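Local atomic coordinates of putative amidohydrolase/peptidase (Burkholderia cenocepacia, PDB entry 4WJB), a protein that probably hydrolyses carbon-nitrogen bonds in amidine- or amide-type substrates as a zinc-dependent enzyme of the peptidase M20 family. Residues Leu28-Met31 with Ala32-Ala36; Tyr160-Glu163 with Tyr164-Arg168; Arg174-Gly177 with Glu178-Arg182; Asp305-Leu308 with Asp309-Ala313; Glu399-Pro403 with Glu404-Ala408. All blocks are in the same frame, centred on the assembly; numbering follows the deposited sequence.

Interaction 1 of 5, residues Leu28-Met31 with Ala32-Ala36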
# COMPACT_ATOMS: atom_id res chain seq x y z
N LEU A 28 11.28 -16.13 -39.22
CA LEU A 28 10.75 -15.86 -37.88
C LEU A 28 9.95 -17.05 -37.34
O LEU A 28 10.08 -17.42 -36.17
CB LEU A 28 9.87 -14.60 -37.90
CG LEU A 28 10.64 -13.29 -38.06
CD1 LEU A 28 9.72 -12.16 -38.49
CD2 LEU A 28 11.36 -12.93 -36.77
N GLU A 29 9.14 -17.66 -38.20
CA GLU A 29 8.38 -18.85 -37.81
C GLU A 29 9.32 -20.00 -37.44
O GLU A 29 9.11 -20.70 -36.45
CB GLU A 29 7.44 -19.28 -38.94
CG GLU A 29 6.31 -18.30 -39.24
CD GLU A 29 5.28 -18.23 -38.13
OE1 GLU A 29 4.49 -19.19 -37.99
OE2 GLU A 29 5.26 -17.21 -37.39
N ARG A 30 10.38 -20.18 -38.23
CA ARG A 30 11.34 -21.25 -38.01
C ARG A 30 12.12 -21.06 -36.71
O ARG A 30 12.29 -22.00 -35.92
CB ARG A 30 12.30 -21.35 -39.20
CG ARG A 30 13.50 -22.27 -38.97
CD ARG A 30 13.07 -23.73 -38.80
NE ARG A 30 14.23 -24.61 -38.67
CZ ARG A 30 14.79 -24.95 -37.52
NH1 ARG A 30 14.30 -24.49 -36.37
NH2 ARG A 30 15.85 -25.76 -37.50
N MET A 31 12.59 -19.84 -36.48
CA MET A 31 13.36 -19.57 -35.28
C MET A 31 12.48 -19.69 -34.04
O MET A 31 12.95 -20.10 -32.98
CB MET A 31 14.00 -18.18 -35.36
CG MET A 31 15.02 -17.92 -34.27
SD MET A 31 16.54 -18.87 -34.49
CE MET A 31 17.32 -18.01 -35.84
N ALA A 32 11.20 -19.36 -34.18
CA ALA A 32 10.26 -19.39 -33.06
C ALA A 32 9.99 -20.81 -32.58
O ALA A 32 9.40 -21.02 -31.52
CB ALA A 32 8.96 -18.70 -33.43
N GLN A 33 10.41 -21.79 -33.37
CA GLN A 33 10.29 -23.19 -32.97
C GLN A 33 11.27 -23.50 -31.83
O GLN A 33 11.00 -24.35 -30.98
CB GLN A 33 10.55 -24.11 -34.15
CG GLN A 33 9.61 -23.90 -35.32
CD GLN A 33 10.00 -24.74 -36.52
OE1 GLN A 33 10.96 -25.51 -36.47
NE2 GLN A 33 9.27 -24.59 -37.62
N ILE A 34 12.40 -22.82 -31.83
CA ILE A 34 13.45 -23.09 -30.86
C ILE A 34 13.08 -22.47 -29.51
O ILE A 34 13.22 -21.26 -29.30
CB ILE A 34 14.81 -22.57 -31.34
CG1 ILE A 34 15.11 -23.11 -32.74
CG2 ILE A 34 15.92 -22.97 -30.38
CD1 ILE A 34 16.41 -22.59 -33.33
N GLY A 35 12.60 -23.31 -28.60
CA GLY A 35 12.14 -22.86 -27.31
C GLY A 35 10.66 -22.50 -27.31
O GLY A 35 10.20 -21.74 -26.46
N ALA A 36 9.92 -23.05 -28.28
CA ALA A 36 8.49 -22.80 -28.38
C ALA A 36 7.74 -23.24 -27.11
O ALA A 36 8.02 -24.31 -26.56
CB ALA A 36 7.91 -23.51 -29.60
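Met31 leans its thioether over the end of Ile34: SD of Met31 comes to 3.9 Å from CD1 of Ile34, and the two side chains cross at a slant. CG of Met31 is anti to the backbone N (chi1 -170°), and the chain then folds back at both of its next torsions, which carries the sulfur round to the isoleucine. Both residues are buried; Met31 also packs on Ile109 and Leu113 of helix 109-124, and Ile34 on Glu53 of helix 49-64. On the more exposed flank, Arg30 and Gln33 cross at about a right angle with guanidinium and amide planes only 15° apart. NH1 of Arg30 stands 3.5 Å from OE1 of Gln33, while CG1 of Ile34 lies at the guanidinium edge, 4.0 Å from the same NH1. The backbone bonding changes over the same residues. Ala32 N still gives the helical i to i-4 bond to Leu28 O at 3.0 Å, whereas Gln33 N donates to Arg30 O at 3.2 Å and Ile34 N to Met31 O at 3.0 Å. Both of these are i to i-3 bonds, and the second closes a type I turn from Met31 to Ile34. That turn runs into a type II turn from Gln33 to Ala36, with Gly35 at positive phi, a helix C-terminal exit that passes from helix 21-31 into consecutive beta turns.

Interaction 2 of 5, residues Tyr160-Glu163 with Tyr164-Arg168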
# COMPACT_ATOMS: atom_id res chain seq x y z
N TYR A 160 30.40 -1.73 -18.99
CA TYR A 160 30.92 -2.71 -18.05
C TYR A 160 32.28 -3.23 -18.52
O TYR A 160 32.56 -3.24 -19.72
CB TYR A 160 29.96 -3.89 -17.90
CG TYR A 160 28.56 -3.52 -17.47
CD1 TYR A 160 28.31 -2.98 -16.20
CD2 TYR A 160 27.47 -3.73 -18.31
CE1 TYR A 160 27.03 -2.66 -15.80
CE2 TYR A 160 26.18 -3.40 -17.91
CZ TYR A 160 25.97 -2.86 -16.66
OH TYR A 160 24.69 -2.54 -16.26
N THR A 161 33.10 -3.66 -17.57
CA THR A 161 34.36 -4.31 -17.92
C THR A 161 34.08 -5.72 -18.43
O THR A 161 33.03 -6.30 -18.14
CB THR A 161 35.33 -4.40 -16.73
OG1 THR A 161 34.81 -5.30 -15.76
CG2 THR A 161 35.55 -3.03 -16.11
N LEU A 162 35.03 -6.27 -19.18
CA LEU A 162 34.93 -7.65 -19.64
C LEU A 162 34.92 -8.61 -18.45
O LEU A 162 34.19 -9.60 -18.45
CB LEU A 162 36.08 -7.99 -20.60
CG LEU A 162 36.14 -9.43 -21.12
CD1 LEU A 162 34.89 -9.78 -21.91
CD2 LEU A 162 37.39 -9.66 -21.97
N GLU A 163 35.74 -8.31 -17.43
CA GLU A 163 35.79 -9.13 -16.22
C GLU A 163 34.42 -9.18 -15.55
O GLU A 163 33.98 -10.24 -15.09
CB GLU A 163 36.84 -8.59 -15.24
CG GLU A 163 37.02 -9.45 -13.99
CD GLU A 163 38.16 -8.96 -13.10
OE1 GLU A 163 38.14 -7.78 -12.69
OE2 GLU A 163 39.08 -9.77 -12.81
N TYR A 164 33.75 -8.04 -15.50
CA TYR A 164 32.42 -7.96 -14.92
C TYR A 164 31.42 -8.79 -15.73
O TYR A 164 30.64 -9.57 -15.18
CB TYR A 164 31.95 -6.51 -14.83
CG TYR A 164 30.58 -6.33 -14.21
CD1 TYR A 164 30.41 -6.30 -12.84
CD2 TYR A 164 29.45 -6.21 -15.01
CE1 TYR A 164 29.16 -6.14 -12.27
CE2 TYR A 164 28.20 -6.05 -14.46
CZ TYR A 164 28.06 -6.02 -13.09
OH TYR A 164 26.80 -5.86 -12.55
N GLY A 165 31.45 -8.62 -17.05
CA GLY A 165 30.52 -9.31 -17.93
C GLY A 165 30.66 -10.82 -17.85
O GLY A 165 29.66 -11.55 -17.83
N LEU A 166 31.90 -11.30 -17.79
CA LEU A 166 32.15 -12.73 -17.82
C LEU A 166 31.84 -13.41 -16.50
O LEU A 166 31.64 -14.63 -16.46
CB LEU A 166 33.61 -13.01 -18.21
CG LEU A 166 34.00 -12.71 -19.66
CD1 LEU A 166 35.50 -12.87 -19.85
CD2 LEU A 166 33.25 -13.63 -20.61
N SER A 167 31.80 -12.63 -15.42
CA SER A 167 31.66 -13.19 -14.08
C SER A 167 30.22 -13.18 -13.57
O SER A 167 29.96 -13.64 -12.47
CB SER A 167 32.57 -12.45 -13.09
OG SER A 167 32.23 -11.08 -12.99
N ARG A 168 29.29 -12.66 -14.36
CA ARG A 168 27.89 -12.68 -13.96
C ARG A 168 27.43 -14.14 -13.86
O ARG A 168 27.67 -14.93 -14.77
CB ARG A 168 27.02 -11.89 -14.94
CG ARG A 168 27.46 -10.44 -15.14
CD ARG A 168 27.50 -9.67 -13.81
NE ARG A 168 28.78 -9.79 -13.11
CZ ARG A 168 28.94 -9.57 -11.81
NH1 ARG A 168 27.91 -9.24 -11.04
NH2 ARG A 168 30.14 -9.70 -11.26
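Tyr160 and Tyr164 lay their rings nearly parallel, with planes at 21° but centroids 5.0 Å apart, so the overlap is slight. CE2 of Tyr164 comes over one face of the Tyr160 ring, 3.5 Å from CD1 of that residue. The tyrosines also meet Pro148, and Tyr160 reaches Val151 and Val155 of helix 151-157. A second close-packed patch is formed one turn apart by Leu162 and Leu166, with CG of the first 3.7 Å from CD1 of the second; Leu166 continues on to Leu180 of helix 176-183. Between the patches Gly165 is buried, and Gly165 N donates to Thr161 O.

The other side is polar and more exposed. Thr161, at the N-cap of helix 162-167, turns OG1 between its own backbone N and carbonyl carbon (chi1 68°), from where it accepts a hydrogen bond from Tyr164 N at 2.9 Å. Arg168 folds back so that its guanidinium lies over Tyr164: NE stands 3.7 Å above the centre of the ring and also donates to Tyr164 O at 2.8 Å. Tyr164 O takes Ser167 N and Arg168 NE from opposite faces of its carbonyl plane. Arg168 NH2 meets Ser167 OG at 3.0 Å, with that oxygen in the guanidinium plane. The chemistry implies a short helix whose start is held by a threonine N-cap, while farther along Arg168 holds Tyr164 O and Ser167 OG through NE and NH2.

Interaction 3 of 5, residues Arg174-Gly177 with Glu178-Arg182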
# COMPACT_ATOMS: atom_id res chain seq x y z
N ARG A 174 26.79 -20.73 -12.16
CA ARG A 174 27.56 -20.77 -13.39
C ARG A 174 27.69 -19.38 -13.98
O ARG A 174 26.71 -18.63 -14.05
CB ARG A 174 26.90 -21.73 -14.38
CG ARG A 174 26.81 -23.15 -13.84
CD ARG A 174 28.16 -23.84 -13.93
NE ARG A 174 28.50 -24.11 -15.32
CZ ARG A 174 29.71 -24.45 -15.75
NH1 ARG A 174 30.72 -24.57 -14.90
NH2 ARG A 174 29.90 -24.66 -17.05
N THR A 175 28.90 -19.03 -14.39
CA THR A 175 29.17 -17.70 -14.93
C THR A 175 28.94 -17.64 -16.44
O THR A 175 28.89 -18.66 -17.12
CB THR A 175 30.62 -17.25 -14.65
OG1 THR A 175 31.53 -18.01 -15.46
CG2 THR A 175 30.97 -17.44 -13.18
N ILE A 176 28.80 -16.42 -16.95
CA ILE A 176 28.63 -16.19 -18.38
C ILE A 176 29.83 -16.75 -19.14
O ILE A 176 29.67 -17.41 -20.17
CB ILE A 176 28.43 -14.69 -18.69
CG1 ILE A 176 26.98 -14.28 -18.40
CG2 ILE A 176 28.80 -14.37 -20.14
CD1 ILE A 176 26.67 -12.82 -18.71
N GLY A 177 31.02 -16.51 -18.60
CA GLY A 177 32.23 -17.04 -19.19
C GLY A 177 32.21 -18.56 -19.30
O GLY A 177 32.55 -19.12 -20.34
N GLU A 178 31.78 -19.22 -18.23
CA GLU A 178 31.74 -20.68 -18.21
C GLU A 178 30.72 -21.21 -19.21
O GLU A 178 30.98 -22.18 -19.92
CB GLU A 178 31.44 -21.19 -16.80
CG GLU A 178 32.62 -21.03 -15.85
CD GLU A 178 32.25 -21.10 -14.38
OE1 GLU A 178 31.06 -21.24 -14.05
OE2 GLU A 178 33.18 -21.03 -13.55
N GLU A 179 29.57 -20.55 -19.29
CA GLU A 179 28.51 -20.99 -20.20
C GLU A 179 28.86 -20.72 -21.66
O GLU A 179 28.50 -21.51 -22.55
CB GLU A 179 27.19 -20.32 -19.83
CG GLU A 179 26.54 -20.91 -18.58
CD GLU A 179 26.16 -22.37 -18.76
OE1 GLU A 179 25.07 -22.64 -19.31
OE2 GLU A 179 26.94 -23.26 -18.36
N LEU A 180 29.56 -19.62 -21.92
CA LEU A 180 30.07 -19.34 -23.26
C LEU A 180 30.97 -20.48 -23.73
O LEU A 180 30.88 -20.94 -24.87
CB LEU A 180 30.83 -18.01 -23.28
CG LEU A 180 29.99 -16.74 -23.24
CD1 LEU A 180 30.87 -15.49 -23.16
CD2 LEU A 180 29.05 -16.66 -24.44
N GLU A 181 31.84 -20.93 -22.84
CA GLU A 181 32.76 -22.01 -23.18
C GLU A 181 32.00 -23.31 -23.43
O GLU A 181 32.34 -24.07 -24.34
CB GLU A 181 33.80 -22.20 -22.07
CG GLU A 181 34.91 -23.17 -22.42
CD GLU A 181 35.94 -23.29 -21.31
OE1 GLU A 181 35.78 -22.61 -20.27
OE2 GLU A 181 36.90 -24.07 -21.47
N ARG A 182 30.97 -23.56 -22.62
CA ARG A 182 30.18 -24.78 -22.73
C ARG A 182 29.50 -24.90 -24.10
O ARG A 182 29.51 -25.98 -24.70
CB ARG A 182 29.12 -24.84 -21.62
CG ARG A 182 28.35 -26.14 -21.57
CD ARG A 182 27.22 -26.11 -20.53
NE ARG A 182 26.16 -25.17 -20.90
CZ ARG A 182 25.16 -25.48 -21.73
NH1 ARG A 182 25.09 -26.69 -22.26
NH2 ARG A 182 24.24 -24.57 -22.02
O HOH W 1 25.53 -24.99 -16.88
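Thr175 and Glu178 exchange bonds as a capping box at the start of helix 176-183. Thr175 N points almost straight at Glu178 OE1, 3.1 Å away with an N-H...O angle of 173°, although it meets that oxygen from above the carboxylate plane. In return, Glu178 N donates to Thr175 OG1 at 3.0 Å. The threonine hydroxyl is set for this by chi1 of 72°, which turns OG1 back toward the amides of the first helical turn.

Arg174 bends at its second and third torsions and brings its guanidinium across both glutamates. Glu178 CB lies over one face of the guanidinium, toward its rim, and OE1 of Glu178 is 3.5 Å from NH1 of Arg174 but well out of the guanidinium plane, so this salt bridge acts through charge without a directed N-H. Glu179 OE2 instead approaches the edge, 3.5 Å from Arg174 NE, and a water that donates to OE2 at 2.7 Å lies beside the pair. Glu179 also bridges to Arg182, whose NE is 3.2 Å from OE1 of Glu179, and that OE1 also forms a salt bridge with Arg145. Arg182 in turn reaches Asp49.

Further out, Ile176 and Leu180 run alongside one another, with CG2 of Ile176 3.8 Å from CD1 of Leu180. Leu180 also meets Leu47, and Ile176 meets Phe146. The carboxylate of Glu179, shared among three arginines, probably keeps its negative charge and offsets their positive charges, while the capping box satisfies amides that the helix start leaves without helical carbonyl partners.

Interaction 4 of 5, residues Asp305-Leu308 with Asp309-Ala313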
# COMPACT_ATOMS: atom_id res chain seq x y z
N ASP A 305 16.79 15.79 -20.22
CA ASP A 305 17.30 15.90 -18.86
C ASP A 305 16.87 17.20 -18.18
O ASP A 305 16.72 17.25 -16.96
CB ASP A 305 18.83 15.80 -18.85
CG ASP A 305 19.32 14.67 -17.96
OD1 ASP A 305 18.48 13.97 -17.36
OD2 ASP A 305 20.55 14.48 -17.87
N ALA A 306 16.68 18.26 -18.97
CA ALA A 306 16.21 19.53 -18.43
C ALA A 306 14.81 19.39 -17.85
O ALA A 306 14.51 19.94 -16.79
CB ALA A 306 16.23 20.61 -19.51
N VAL A 307 13.96 18.64 -18.55
CA VAL A 307 12.61 18.36 -18.07
C VAL A 307 12.66 17.51 -16.80
O VAL A 307 11.91 17.76 -15.85
CB VAL A 307 11.76 17.65 -19.15
CG1 VAL A 307 10.48 17.08 -18.55
CG2 VAL A 307 11.45 18.60 -20.29
N LEU A 308 13.53 16.51 -16.78
CA LEU A 308 13.73 15.69 -15.59
C LEU A 308 14.16 16.55 -14.41
O LEU A 308 13.75 16.30 -13.27
CB LEU A 308 14.75 14.58 -15.86
CG LEU A 308 14.25 13.42 -16.73
CD1 LEU A 308 15.37 12.43 -17.01
CD2 LEU A 308 13.06 12.71 -16.07
N ASP A 309 14.99 17.56 -14.67
CA ASP A 309 15.39 18.49 -13.63
C ASP A 309 14.19 19.27 -13.11
O ASP A 309 14.05 19.48 -11.90
CB ASP A 309 16.45 19.47 -14.14
CG ASP A 309 17.82 18.84 -14.24
OD1 ASP A 309 18.03 17.75 -13.67
OD2 ASP A 309 18.70 19.45 -14.89
N GLU A 310 13.31 19.67 -14.02
CA GLU A 310 12.11 20.42 -13.63
C GLU A 310 11.14 19.54 -12.84
O GLU A 310 10.51 20.00 -11.88
CB GLU A 310 11.41 21.00 -14.86
CG GLU A 310 12.28 21.97 -15.65
CD GLU A 310 11.50 22.70 -16.73
OE1 GLU A 310 10.26 22.54 -16.79
OE2 GLU A 310 12.13 23.45 -17.51
N LEU A 311 11.03 18.28 -13.24
CA LEU A 311 10.18 17.33 -12.53
C LEU A 311 10.71 17.09 -11.12
O LEU A 311 9.94 17.02 -10.16
CB LEU A 311 10.11 16.01 -13.29
CG LEU A 311 9.27 16.06 -14.57
CD1 LEU A 311 9.50 14.82 -15.41
CD2 LEU A 311 7.80 16.22 -14.21
N ASP A 312 12.03 16.98 -11.00
CA ASP A 312 12.67 16.80 -9.71
C ASP A 312 12.35 17.97 -8.79
O ASP A 312 11.92 17.79 -7.65
CB ASP A 312 14.19 16.67 -9.87
CG ASP A 312 14.90 16.61 -8.54
OD1 ASP A 312 14.96 15.51 -7.94
OD2 ASP A 312 15.41 17.65 -8.08
N ALA A 313 12.55 19.18 -9.31
CA ALA A 313 12.30 20.39 -8.54
C ALA A 313 10.83 20.49 -8.14
O ALA A 313 10.51 20.86 -7.00
CB ALA A 313 12.72 21.61 -9.34
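Val307 holds CG1 anti to its N (chi1 168°), and Leu311 turns CG anti to its carbonyl carbon (chi1 -72°), which lays the two side chains flank to flank. Their methyls meet at 4.0 Å between CG1 of Val307 and CD1 of Leu311. Leu308, with a first torsion close to that of Leu311, brings CD2 within 4.2 Å of the same CD1, so one leucine methyl touches residues three and four positions earlier. This apolar stripe faces strand 289-302, where Leu308 and Leu311 both reach Phe300, and Tyr269 adds contacts to Val307 and Leu311. The hydroxyl of Tyr269 also bonds Glu310 OE1.

Regular i to i-4 bonding fixes the spacing. Leu311 N donates to Val307 O at 2.8 Å, and Asp312 N to Leu308 O at 2.9 Å. The first turn is closed by Asp309 N bonding to Asp305 O at 2.9 Å.

Three aspartates occupy another flank of the helix. OD1 of Asp305 and OD1 of Asp309 are 5.3 Å apart, and both form salt bridges to Arg227 NH2, which probably offsets their mutual repulsion. Asp312 OD1 is held by the hydroxyl of Tyr229 and by Arg316. An amphipathic first part of helix 305-326, with aliphatic residues against a beta strand and carboxylates bound by neighbouring polar groups, fits the helix-on-sheet packing of the M20 dimerisation domain.

Interaction 5 of 5, residues Glu399-Pro403 with Glu404-Ala408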
# COMPACT_ATOMS: atom_id res chain seq x y z
N GLU A 399 2.56 -11.98 -27.47
CA GLU A 399 3.16 -10.87 -28.21
C GLU A 399 3.16 -11.13 -29.71
O GLU A 399 3.57 -12.21 -30.15
CB GLU A 399 4.58 -10.63 -27.70
CG GLU A 399 5.48 -9.87 -28.64
CD GLU A 399 6.94 -10.01 -28.26
OE1 GLU A 399 7.32 -9.59 -27.14
OE2 GLU A 399 7.71 -10.58 -29.07
N ALA A 400 2.71 -10.16 -30.50
CA ALA A 400 2.52 -10.40 -31.92
C ALA A 400 2.69 -9.16 -32.80
O ALA A 400 2.35 -8.04 -32.40
CB ALA A 400 1.14 -11.01 -32.16
N ILE A 401 3.23 -9.38 -33.99
CA ILE A 401 3.19 -8.39 -35.07
C ILE A 401 2.56 -9.04 -36.30
O ILE A 401 2.48 -10.27 -36.40
CB ILE A 401 4.59 -7.85 -35.42
CG1 ILE A 401 5.46 -8.96 -36.01
CG2 ILE A 401 5.23 -7.21 -34.18
CD1 ILE A 401 6.87 -8.53 -36.31
N THR A 402 2.12 -8.22 -37.24
CA THR A 402 1.59 -8.71 -38.51
C THR A 402 2.72 -8.88 -39.52
O THR A 402 3.76 -8.23 -39.40
CB THR A 402 0.53 -7.76 -39.08
OG1 THR A 402 1.18 -6.56 -39.52
CG2 THR A 402 -0.53 -7.43 -38.03
N PRO A 403 2.53 -9.75 -40.53
CA PRO A 403 3.49 -9.83 -41.64
C PRO A 403 3.77 -8.47 -42.28
O PRO A 403 4.92 -8.17 -42.61
CB PRO A 403 2.80 -10.77 -42.62
CG PRO A 403 1.96 -11.66 -41.75
CD PRO A 403 1.49 -10.79 -40.62
N GLU A 404 2.73 -7.66 -42.44
CA GLU A 404 2.86 -6.33 -43.04
C GLU A 404 3.83 -5.46 -42.24
O GLU A 404 4.74 -4.85 -42.81
CB GLU A 404 1.49 -5.66 -43.13
CG GLU A 404 0.58 -6.24 -44.21
CD GLU A 404 0.22 -7.70 -43.96
OE1 GLU A 404 0.12 -8.10 -42.78
OE2 GLU A 404 0.04 -8.45 -44.95
N TRP A 405 3.64 -5.42 -40.92
CA TRP A 405 4.54 -4.67 -40.04
C TRP A 405 5.96 -5.24 -40.08
O TRP A 405 6.93 -4.49 -40.12
CB TRP A 405 4.03 -4.69 -38.60
CG TRP A 405 2.71 -4.02 -38.40
CD1 TRP A 405 2.07 -3.19 -39.28
CD2 TRP A 405 1.86 -4.13 -37.26
NE1 TRP A 405 0.87 -2.77 -38.74
CE2 TRP A 405 0.72 -3.34 -37.50
CE3 TRP A 405 1.96 -4.82 -36.04
CZ2 TRP A 405 -0.32 -3.22 -36.57
CZ3 TRP A 405 0.93 -4.70 -35.13
CH2 TRP A 405 -0.19 -3.90 -35.39
N ALA A 406 6.07 -6.56 -40.04
CA ALA A 406 7.38 -7.21 -40.06
C ALA A 406 8.16 -6.81 -41.31
O ALA A 406 9.33 -6.45 -41.23
CB ALA A 406 7.24 -8.72 -39.98
N THR A 407 7.49 -6.88 -42.45
CA THR A 407 8.08 -6.52 -43.74
C THR A 407 8.47 -5.05 -43.81
O THR A 407 9.53 -4.70 -44.33
CB THR A 407 7.11 -6.85 -44.90
OG1 THR A 407 6.85 -8.26 -44.92
CG2 THR A 407 7.69 -6.43 -46.24
N ALA A 408 7.61 -4.18 -43.26
CA ALA A 408 7.85 -2.74 -43.32
C ALA A 408 9.06 -2.33 -42.50
O ALA A 408 9.86 -1.49 -42.93
CB ALA A 408 6.62 -2.00 -42.85
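Thr402 is the N-cap of helix 403-421, and its side chain both caps the helix and packs on Trp405. With chi1 at 70°, OG1 faces the first turn and accepts a hydrogen bond from Trp405 N at 3.1 Å, the N-H...O angle being 169°. The same torsion sends CG2 anti to the carbonyl carbon and over the indole: it makes a CH-pi contact 4.0 Å from the centroid of the six-membered ring of Trp405, only 8° from the ring normal. OG1 stands over that ring system too, nearer its rim. Trp405 keeps CG anti to its own carbonyl carbon, which presents one face of the indole to Thr402. Ile401 extends CG1 and CD1 toward the helix, while its CB passes 4.1 Å from CE3 of Trp405. Ala406 and Pro403 rest on Trp25 of helix 21-31, and Ile401 packs on Tyr106 and Ile204, its side chain about 12 Å from the bound zinc ion. Backbone bonds from Ala406 N to Thr402 O and from Thr407 N to Pro403 O begin the helix. Among the buried residues, CD1 of Ile401 lies 3.7 Å from CB of Ala406.

All five contacts are local, but they work at different points of their helices. Interaction 1 ends helix 21-31, interactions 2, 3 and 5 begin helices with a threonine N-cap, and interaction 4 is regular helix throughout. Interactions 2 and 3 belong to consecutive helices and touch directly, with probable hydrogen bonds from Ile176 N to Arg168 O and from Gly177 N to Leu166 O. Interaction 2 is a surface contact; the others are partly buried. Charge dominates interaction 3, slid-apart tyrosine rings and arginine hydrogen bonds interaction 2, and apolar contact interactions 1 and 4; interaction 5 joins its N-cap to a threonine-indole CH-pi contact. Interactions 1 and 5 approach to about 4 Å between nearest atoms, whereas interaction 4 lies away from the zinc site.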